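Local coordinates for uncharacterized protein MJ0754 (Methanocaldococcus jannaschii, PDB 3Q4N) that is of unknown function but folds as a ferritin-like four-helix bundle and binds metal, probably at a dinuclear centre between its helices, at residues 53-57 against 142-146. Residues are numbered along the deposited sequence; the frame is centred on the assembly and turned at random.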
# COMPACT_ATOMS: atom_id res chain seq x y z
N SER B 53 17.51 -1.96 15.43
CA SER B 53 17.51 -0.87 14.48
C SER B 53 16.15 -0.23 14.42
O SER B 53 16.02 1.00 14.42
CB SER B 53 17.89 -1.39 13.11
OG SER B 53 18.22 -0.30 12.28
N GLU B 54 15.12 -1.07 14.36
CA GLU B 54 13.74 -0.58 14.33
C GLU B 54 13.38 0.20 15.60
O GLU B 54 12.50 1.06 15.55
CB GLU B 54 12.74 -1.70 14.01
CG GLU B 54 12.90 -2.27 12.58
CD GLU B 54 12.25 -1.40 11.51
OE1 GLU B 54 11.60 -0.43 11.91
OE2 GLU B 54 12.38 -1.68 10.27
N GLN B 55 14.09 -0.07 16.71
CA GLN B 55 13.96 0.77 17.91
C GLN B 55 14.47 2.15 17.60
O GLN B 55 13.73 3.12 17.77
CB GLN B 55 14.68 0.21 19.12
CG GLN B 55 14.60 1.11 20.35
CD GLN B 55 13.17 1.30 20.85
OE1 GLN B 55 12.52 0.36 21.26
NE2 GLN B 55 12.69 2.53 20.81
N THR B 56 15.73 2.24 17.16
CA THR B 56 16.28 3.47 16.59
C THR B 56 15.22 4.20 15.76
O THR B 56 14.82 5.30 16.10
CB THR B 56 17.51 3.22 15.65
OG1 THR B 56 18.51 2.44 16.33
CG2 THR B 56 18.11 4.54 15.16
N HIS B 57 14.76 3.56 14.69
CA HIS B 57 13.73 4.16 13.85
C HIS B 57 12.52 4.67 14.67
O HIS B 57 11.94 5.72 14.35
CB HIS B 57 13.22 3.15 12.82
CG HIS B 57 14.19 2.78 11.74
ND1 HIS B 57 13.79 2.45 10.46
CD2 HIS B 57 15.54 2.67 11.74
CE1 HIS B 57 14.85 2.16 9.73
NE2 HIS B 57 15.92 2.28 10.48
N GLY B 142 17.66 3.03 6.06
CA GLY B 142 17.71 1.90 7.02
C GLY B 142 16.90 0.70 6.57
O GLY B 142 17.34 -0.43 6.69
N SER B 143 15.72 0.96 6.02
CA SER B 143 14.81 -0.10 5.57
C SER B 143 15.32 -0.88 4.37
O SER B 143 15.13 -2.09 4.29
CB SER B 143 13.41 0.45 5.26
OG SER B 143 12.56 0.38 6.41
N ARG B 144 15.95 -0.18 3.44
CA ARG B 144 16.52 -0.83 2.28
C ARG B 144 17.56 -1.88 2.69
O ARG B 144 17.61 -2.98 2.12
CB ARG B 144 17.11 0.20 1.32
CG ARG B 144 16.04 1.00 0.55
CD ARG B 144 16.59 1.65 -0.73
NE ARG B 144 17.17 2.99 -0.53
CZ ARG B 144 16.59 4.11 -0.95
NH1 ARG B 144 15.41 4.07 -1.58
NH2 ARG B 144 17.18 5.29 -0.74
N ASN B 145 18.37 -1.54 3.70
CA ASN B 145 19.34 -2.46 4.28
C ASN B 145 18.73 -3.69 4.90
O ASN B 145 19.31 -4.78 4.85
CB ASN B 145 20.16 -1.74 5.33
CG ASN B 145 21.51 -1.35 4.81
OD1 ASN B 145 21.60 -0.58 3.85
ND2 ASN B 145 22.57 -1.89 5.41
N HIS B 146 17.56 -3.52 5.51
CA HIS B 146 16.86 -4.65 6.09
C HIS B 146 16.40 -5.64 5.01
O HIS B 146 16.58 -6.86 5.14
CB HIS B 146 15.70 -4.18 6.97
CG HIS B 146 16.12 -3.27 8.08
ND1 HIS B 146 15.33 -2.24 8.54
CD2 HIS B 146 17.25 -3.22 8.82
CE1 HIS B 146 15.96 -1.60 9.51
NE2 HIS B 146 17.13 -2.18 9.70
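His146 reaches from helix 130-155 to helix 45-68 and meets Ser53, Glu54 and His57 with its imidazole. Among the polar contacts, Ser53 OG lies at the edge of that ring, in its plane, and forms a weak hydrogen bond with His146 NE2 at 3.4 Å; a chi1 of -165°, OG anti to the backbone N, carries the hydroxyl to the ring. Glu54 bends at chi2 (-80°) and brings OE2 to 3.5 Å from His146 ND1, carboxylate and imidazole planes 44° apart. The side chains of His57 and His146 come from opposite directions and their rings meet obliquely, His57 CE1 being 3.9 Å from His146 CE1. Gly142 CA sits at the edge of the His57 ring, 3.9 Å from His57 NE2; Gly142 O, of His146's own helix, lies over one face of the His146 ring. His57 ND1 is hydrogen-bonded to Glu28 of helix 15-42, and Ser143 OG to Glu113 of helix 102-125. An alanine in place of His146 would probably leave Ser53 OG without this partner and open a gap beside Glu54 and His57. The segment axes, nearly antiparallel, pass 11.4 Å apart. Glu54 OE1 lies close to like-charged Glu28 OE1, a pair a metal ion could bridge; with His57, His146 and Glu113 this is consistent with the carboxylate- and histidine-rich dinuclear site of ferritin-like four-helix bundles.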